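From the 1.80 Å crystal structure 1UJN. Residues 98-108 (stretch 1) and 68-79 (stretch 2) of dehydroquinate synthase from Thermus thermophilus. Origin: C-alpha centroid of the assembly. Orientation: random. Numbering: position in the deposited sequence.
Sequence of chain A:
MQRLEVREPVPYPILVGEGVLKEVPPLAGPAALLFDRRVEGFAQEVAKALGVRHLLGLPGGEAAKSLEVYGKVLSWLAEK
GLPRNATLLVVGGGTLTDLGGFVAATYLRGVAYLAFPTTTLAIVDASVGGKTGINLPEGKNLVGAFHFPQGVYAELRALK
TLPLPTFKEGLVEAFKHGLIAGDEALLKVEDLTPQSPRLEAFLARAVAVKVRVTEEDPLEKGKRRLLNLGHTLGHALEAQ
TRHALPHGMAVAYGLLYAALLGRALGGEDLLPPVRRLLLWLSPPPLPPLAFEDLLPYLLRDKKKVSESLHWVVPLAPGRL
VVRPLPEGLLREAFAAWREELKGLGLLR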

ATOM      1  N   ASP A  98      10.583   8.959   0.283  1.00 19.38           N
ATOM      2  CA  ASP A  98      10.244   7.704  -0.394  1.00 20.65           C
ATOM      3  C   ASP A  98       9.986   6.633   0.670  1.00 19.59           C
ATOM      4  O   ASP A  98       8.943   5.972   0.671  1.00 18.32           O
ATOM      5  CB  ASP A  98      11.397   7.253  -1.310  1.00 19.90           C
ATOM      6  CG  ASP A  98      11.373   7.936  -2.670  1.00 26.42           C
ATOM      7  OD1 ASP A  98      12.327   7.739  -3.454  1.00 29.11           O
ATOM      8  OD2 ASP A  98      10.402   8.662  -2.967  1.00 27.00           O
ATOM      9  N   LEU A  99      10.945   6.467   1.576  1.00 17.54           N
ATOM     10  CA  LEU A  99      10.827   5.485   2.650  1.00 18.09           C
ATOM     11  C   LEU A  99       9.704   5.846   3.621  1.00 18.59           C
ATOM     12  O   LEU A  99       8.807   5.037   3.874  1.00 17.71           O
ATOM     13  CB  LEU A  99      12.145   5.387   3.419  1.00 20.04           C
ATOM     14  CG  LEU A  99      12.098   4.558   4.706  1.00 20.46           C
ATOM     15  CD1 LEU A  99      11.964   3.081   4.359  1.00 20.59           C
ATOM     16  CD2 LEU A  99      13.348   4.808   5.515  1.00 23.17           C
ATOM     17  N   GLY A 100       9.759   7.066   4.153  1.00 19.06           N
ATOM     18  CA  GLY A 100       8.750   7.524   5.098  1.00 18.46           C
ATOM     19  C   GLY A 100       7.331   7.528   4.555  1.00 17.20           C
ATOM     20  O   GLY A 100       6.383   7.228   5.282  1.00 16.86           O
ATOM     21  N   GLY A 101       7.178   7.880   3.282  1.00 17.14           N
ATOM     22  CA  GLY A 101       5.856   7.898   2.685  1.00 17.34           C
ATOM     23  C   GLY A 101       5.299   6.490   2.562  1.00 18.28           C
ATOM     24  O   GLY A 101       4.100   6.274   2.716  1.00 16.02           O
ATOM     25  N   PHE A 102       6.177   5.528   2.287  1.00 18.14           N
ATOM     26  CA  PHE A 102       5.767   4.132   2.147  1.00 16.54           C
ATOM     27  C   PHE A 102       5.416   3.541   3.512  1.00 18.43           C
ATOM     28  O   PHE A 102       4.473   2.748   3.636  1.00 16.41           O
ATOM     29  CB  PHE A 102       6.880   3.327   1.470  1.00 16.23           C
ATOM     30  CG  PHE A 102       6.514   1.892   1.203  1.00 15.93           C
ATOM     31  CD1 PHE A 102       5.307   1.572   0.583  1.00 16.24           C
ATOM     32  CD2 PHE A 102       7.377   0.862   1.570  1.00 15.92           C
ATOM     33  CE1 PHE A 102       4.963   0.245   0.330  1.00 19.05           C
ATOM     34  CE2 PHE A 102       7.047  -0.474   1.322  1.00 17.40           C
ATOM     35  CZ  PHE A 102       5.836  -0.784   0.701  1.00 19.97           C
ATOM     36  N   VAL A 103       6.174   3.928   4.534  1.00 16.98           N
ATOM     37  CA  VAL A 103       5.895   3.474   5.892  1.00 16.83           C
ATOM     38  C   VAL A 103       4.508   4.008   6.272  1.00 17.94           C
ATOM     39  O   VAL A 103       3.680   3.275   6.794  1.00 17.55           O
ATOM     40  CB  VAL A 103       6.952   4.007   6.883  1.00 16.86           C
ATOM     41  CG1 VAL A 103       6.474   3.829   8.325  1.00 18.47           C
ATOM     42  CG2 VAL A 103       8.268   3.246   6.677  1.00 17.22           C
ATOM     43  N   ALA A 104       4.253   5.283   5.990  1.00 17.92           N
ATOM     44  CA  ALA A 104       2.949   5.884   6.297  1.00 16.46           C
ATOM     45  C   ALA A 104       1.826   5.206   5.517  1.00 16.71           C
ATOM     46  O   ALA A 104       0.726   5.012   6.039  1.00 17.28           O
ATOM     47  CB  ALA A 104       2.963   7.373   5.972  1.00 19.76           C
ATOM     48  N   ALA A 105       2.097   4.863   4.261  1.00 14.80           N
ATOM     49  CA  ALA A 105       1.096   4.221   3.422  1.00 16.28           C
ATOM     50  C   ALA A 105       0.692   2.839   3.904  1.00 17.71           C
ATOM     51  O   ALA A 105      -0.420   2.394   3.625  1.00 17.33           O
ATOM     52  CB  ALA A 105       1.600   4.124   1.981  1.00 15.83           C
ATOM     53  N   THR A 106       1.570   2.174   4.647  1.00 17.36           N
ATOM     54  CA  THR A 106       1.292   0.814   5.073  1.00 19.12           C
ATOM     55  C   THR A 106       1.154   0.532   6.558  1.00 18.52           C
ATOM     56  O   THR A 106       0.619  -0.511   6.930  1.00 17.19           O
ATOM     57  CB  THR A 106       2.347  -0.134   4.479  1.00 18.29           C
ATOM     58  OG1 THR A 106       3.651   0.271   4.914  1.00 17.48           O
ATOM     59  CG2 THR A 106       2.288  -0.087   2.939  1.00 16.40           C
ATOM     60  N   TYR A 107       1.637   1.435   7.407  1.00 17.25           N
ATOM     61  CA  TYR A 107       1.516   1.237   8.850  1.00 17.37           C
ATOM     62  C   TYR A 107       0.018   1.268   9.162  1.00 18.54           C
ATOM     63  O   TYR A 107      -0.659   2.248   8.845  1.00 17.46           O
ATOM     64  CB  TYR A 107       2.238   2.356   9.614  1.00 18.52           C
ATOM     65  CG  TYR A 107       2.138   2.217  11.125  1.00 19.29           C
ATOM     66  CD1 TYR A 107       2.695   1.120  11.779  1.00 21.03           C
ATOM     67  CD2 TYR A 107       1.452   3.162  11.892  1.00 18.90           C
ATOM     68  CE1 TYR A 107       2.571   0.961  13.160  1.00 20.03           C
ATOM     69  CE2 TYR A 107       1.321   3.012  13.278  1.00 21.47           C
ATOM     70  CZ  TYR A 107       1.884   1.905  13.901  1.00 22.52           C
ATOM     71  OH  TYR A 107       1.760   1.738  15.265  1.00 23.59           O
ATOM     72  N   LEU A 108      -0.490   0.194   9.767  1.00 19.00           N
ATOM     73  CA  LEU A 108      -1.914   0.068  10.097  1.00 19.61           C
ATOM     74  C   LEU A 108      -2.781   0.291   8.855  1.00 17.50           C
ATOM     75  O   LEU A 108      -3.924   0.729   8.941  1.00 18.52           O
ATOM     76  CB  LEU A 108      -2.298   1.060  11.201  1.00 21.21           C
ATOM     77  CG  LEU A 108      -1.524   0.900  12.516  1.00 21.82           C
ATOM     78  CD1 LEU A 108      -1.968   1.957  13.514  1.00 20.96           C
ATOM     79  CD2 LEU A 108      -1.745  -0.500  13.072  1.00 24.64           C
TER
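Stretch 2 (68-79) EVYGKVLSWLAE

Stretch 2 is helical throughout, from Glu68 to Glu79, and belongs to a longer helix that extends beyond it in both directions. Stretch 1 is helical from Asp98 to Thr106, and Tyr107 is the first residue to leave helical phi/psi. The two helices run in broadly the same direction, with a signed crossing angle of -52°. Their axes approach to 10.1 Å. The nearest CA atoms are those of Tyr107, just past the end of the stretch 1 helix, and Leu74, 6.5 Å apart.

Two side chains interlock the helices. Tyr70 sits among Leu99, Phe102, Val103 and Thr106. Its CA-to-CB bond points sideways, but chi1 is t and the ring reaches stretch 1. Val103 sits in turn among Tyr70, Val73, Leu74 and Leu77. Its CG1 lies 3.8 Å from Val73 CG1, 3.8 Å from Leu74 CD2 and 3.6 Å from Leu77 CD1. Its CG2 lies 3.8 Å from Tyr70 CD1.

The rings of Tyr70 and Phe102 are nearly parallel, at 20°, but slid apart, so they barely overlap. Their centroids are 4.6 Å apart, and Phe102 CD2 comes within 3.3 Å of Tyr70 CE1. Tyr70 OH donates a hydrogen bond to Thr106 OG1 at 2.7 Å. Thr106 OG1 itself donates to Phe102 O at 2.9 Å, so the tyrosine hydroxyl is tied through the threonine to the stretch 1 backbone.

At the start of the contact, Leu99 CD2 packs 3.5 Å from Val69 CG1, and Leu99 CD1 lies 4.2 Å from Tyr70 CB. At the other end, Tyr107 CB lies 3.9 Å from Leu74 CD2. Leu77 CB sits over one face of the Tyr107 ring, 3.9 Å from its centroid, in a CH-pi contact. The contact buries 545 Å², both sides summed.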

ATOM      1  N   GLU A  68      15.001  -3.743   5.180  1.00 25.99           N
ATOM      2  CA  GLU A  68      15.473  -3.740   6.555  1.00 28.19           C
ATOM      3  C   GLU A  68      15.110  -2.454   7.291  1.00 25.68           C
ATOM      4  O   GLU A  68      14.615  -2.496   8.417  1.00 24.63           O
ATOM      5  CB  GLU A  68      16.990  -3.943   6.602  1.00 33.93           C
ATOM      6  CG  GLU A  68      17.525  -4.050   8.018  1.00 42.22           C
ATOM      7  CD  GLU A  68      16.812  -5.125   8.825  1.00 46.72           C
ATOM      8  OE1 GLU A  68      17.005  -6.323   8.523  1.00 49.86           O
ATOM      9  OE2 GLU A  68      16.050  -4.768   9.753  1.00 51.31           O
ATOM     10  N   VAL A  69      15.351  -1.312   6.659  1.00 26.32           N
ATOM     11  CA  VAL A  69      15.044  -0.036   7.301  1.00 24.74           C
ATOM     12  C   VAL A  69      13.529   0.141   7.416  1.00 25.10           C
ATOM     13  O   VAL A  69      13.027   0.690   8.399  1.00 24.09           O
ATOM     14  CB  VAL A  69      15.659   1.136   6.512  1.00 26.71           C
ATOM     15  CG1 VAL A  69      15.315   2.458   7.174  1.00 25.86           C
ATOM     16  CG2 VAL A  69      17.167   0.967   6.448  1.00 28.46           C
ATOM     17  N   TYR A  70      12.814  -0.343   6.406  1.00 24.03           N
ATOM     18  CA  TYR A  70      11.357  -0.278   6.366  1.00 22.07           C
ATOM     19  C   TYR A  70      10.794  -1.020   7.582  1.00 22.47           C
ATOM     20  O   TYR A  70       9.949  -0.499   8.319  1.00 21.02           O
ATOM     21  CB  TYR A  70      10.876  -0.918   5.056  1.00 20.69           C
ATOM     22  CG  TYR A  70       9.381  -1.156   4.922  1.00 18.91           C
ATOM     23  CD1 TYR A  70       8.478  -0.092   4.855  1.00 21.00           C
ATOM     24  CD2 TYR A  70       8.877  -2.449   4.822  1.00 22.13           C
ATOM     25  CE1 TYR A  70       7.104  -0.321   4.690  1.00 20.45           C
ATOM     26  CE2 TYR A  70       7.500  -2.691   4.652  1.00 20.67           C
ATOM     27  CZ  TYR A  70       6.626  -1.624   4.588  1.00 21.32           C
ATOM     28  OH  TYR A  70       5.278  -1.866   4.419  1.00 20.74           O
ATOM     29  N   GLY A  71      11.279  -2.239   7.794  1.00 23.38           N
ATOM     30  CA  GLY A  71      10.823  -3.026   8.919  1.00 23.22           C
ATOM     31  C   GLY A  71      11.176  -2.379  10.241  1.00 24.59           C
ATOM     32  O   GLY A  71      10.389  -2.413  11.182  1.00 22.45           O
ATOM     33  N   LYS A  72      12.362  -1.782  10.308  1.00 24.76           N
ATOM     34  CA  LYS A  72      12.820  -1.121  11.528  1.00 26.60           C
ATOM     35  C   LYS A  72      11.916   0.049  11.896  1.00 24.62           C
ATOM     36  O   LYS A  72      11.515   0.191  13.048  1.00 23.90           O
ATOM     37  CB  LYS A  72      14.257  -0.616  11.360  1.00 28.60           C
ATOM     38  CG  LYS A  72      14.896  -0.159  12.667  1.00 34.56           C
ATOM     39  CD  LYS A  72      16.375   0.162  12.482  1.00 38.39           C
ATOM     40  CE  LYS A  72      16.574   1.528  11.853  1.00 39.38           C
ATOM     41  NZ  LYS A  72      16.506   2.604  12.883  1.00 42.26           N
ATOM     42  N   VAL A  73      11.592   0.884  10.913  1.00 22.66           N
ATOM     43  CA  VAL A  73      10.733   2.034  11.171  1.00 21.64           C
ATOM     44  C   VAL A  73       9.340   1.585  11.601  1.00 20.92           C
ATOM     45  O   VAL A  73       8.769   2.130  12.542  1.00 21.94           O
ATOM     46  CB  VAL A  73      10.630   2.952   9.927  1.00 20.86           C
ATOM     47  CG1 VAL A  73       9.746   4.160  10.243  1.00 23.23           C
ATOM     48  CG2 VAL A  73      12.026   3.416   9.509  1.00 21.59           C
ATOM     49  N   LEU A  74       8.787   0.586  10.921  1.00 21.12           N
ATOM     50  CA  LEU A  74       7.462   0.091  11.284  1.00 20.64           C
ATOM     51  C   LEU A  74       7.423  -0.430  12.729  1.00 21.37           C
ATOM     52  O   LEU A  74       6.498  -0.129  13.482  1.00 20.98           O
ATOM     53  CB  LEU A  74       7.027  -1.007  10.308  1.00 20.07           C
ATOM     54  CG  LEU A  74       6.708  -0.527   8.886  1.00 18.77           C
ATOM     55  CD1 LEU A  74       6.672  -1.722   7.944  1.00 19.43           C
ATOM     56  CD2 LEU A  74       5.367   0.214   8.867  1.00 20.82           C
ATOM     57  N   SER A  75       8.423  -1.210  13.117  1.00 23.73           N
ATOM     58  CA  SER A  75       8.460  -1.739  14.478  1.00 24.62           C
ATOM     59  C   SER A  75       8.645  -0.617  15.491  1.00 25.10           C
ATOM     60  O   SER A  75       8.149  -0.693  16.617  1.00 26.50           O
ATOM     61  CB  SER A  75       9.580  -2.769  14.616  1.00 24.51           C
ATOM     62  OG  SER A  75       9.211  -3.983  13.982  1.00 28.11           O
ATOM     63  N   TRP A  76       9.350   0.432  15.080  1.00 25.92           N
ATOM     64  CA  TRP A  76       9.588   1.575  15.952  1.00 24.48           C
ATOM     65  C   TRP A  76       8.244   2.242  16.254  1.00 25.89           C
ATOM     66  O   TRP A  76       7.950   2.572  17.402  1.00 23.84           O
ATOM     67  CB  TRP A  76      10.550   2.560  15.272  1.00 26.33           C
ATOM     68  CG  TRP A  76      10.813   3.803  16.058  1.00 28.59           C
ATOM     69  CD1 TRP A  76      11.474   3.901  17.250  1.00 31.26           C
ATOM     70  CD2 TRP A  76      10.390   5.127  15.725  1.00 31.21           C
ATOM     71  NE1 TRP A  76      11.486   5.205  17.682  1.00 33.06           N
ATOM     72  CE2 TRP A  76      10.827   5.981  16.765  1.00 31.67           C
ATOM     73  CE3 TRP A  76       9.683   5.679  14.649  1.00 31.90           C
ATOM     74  CZ2 TRP A  76      10.579   7.356  16.758  1.00 33.59           C
ATOM     75  CZ3 TRP A  76       9.438   7.054  14.643  1.00 34.28           C
ATOM     76  CH2 TRP A  76       9.886   7.872  15.693  1.00 32.26           C
ATOM     77  N   LEU A  77       7.421   2.419  15.220  1.00 24.47           N
ATOM     78  CA  LEU A  77       6.104   3.028  15.394  1.00 22.56           C
ATOM     79  C   LEU A  77       5.214   2.130  16.258  1.00 21.27           C
ATOM     80  O   LEU A  77       4.543   2.603  17.178  1.00 21.54           O
ATOM     81  CB  LEU A  77       5.440   3.252  14.031  1.00 21.41           C
ATOM     82  CG  LEU A  77       6.131   4.241  13.086  1.00 21.11           C
ATOM     83  CD1 LEU A  77       5.414   4.283  11.742  1.00 21.87           C
ATOM     84  CD2 LEU A  77       6.128   5.613  13.717  1.00 21.91           C
ATOM     85  N   ALA A  78       5.218   0.836  15.956  1.00 23.23           N
ATOM     86  CA  ALA A  78       4.422  -0.140  16.692  1.00 23.87           C
ATOM     87  C   ALA A  78       4.797  -0.130  18.170  1.00 26.84           C
ATOM     88  O   ALA A  78       3.933  -0.112  19.040  1.00 28.40           O
ATOM     89  CB  ALA A  78       4.641  -1.534  16.111  1.00 21.85           C
ATOM     90  N   GLU A  79       6.095  -0.147  18.439  1.00 30.63           N
ATOM     91  CA  GLU A  79       6.603  -0.138  19.806  1.00 35.15           C
ATOM     92  C   GLU A  79       6.032   1.008  20.638  1.00 36.13           C
ATOM     93  O   GLU A  79       5.734   0.835  21.819  1.00 37.32           O
ATOM     94  CB  GLU A  79       8.130  -0.048  19.784  1.00 39.25           C
ATOM     95  CG  GLU A  79       8.755   0.259  21.128  1.00 46.36           C
ATOM     96  CD  GLU A  79      10.262   0.337  21.056  1.00 50.33           C
ATOM     97  OE1 GLU A  79      10.819   0.033  19.977  1.00 51.88           O
ATOM     98  OE2 GLU A  79      10.892   0.697  22.078  1.00 53.18           O
TER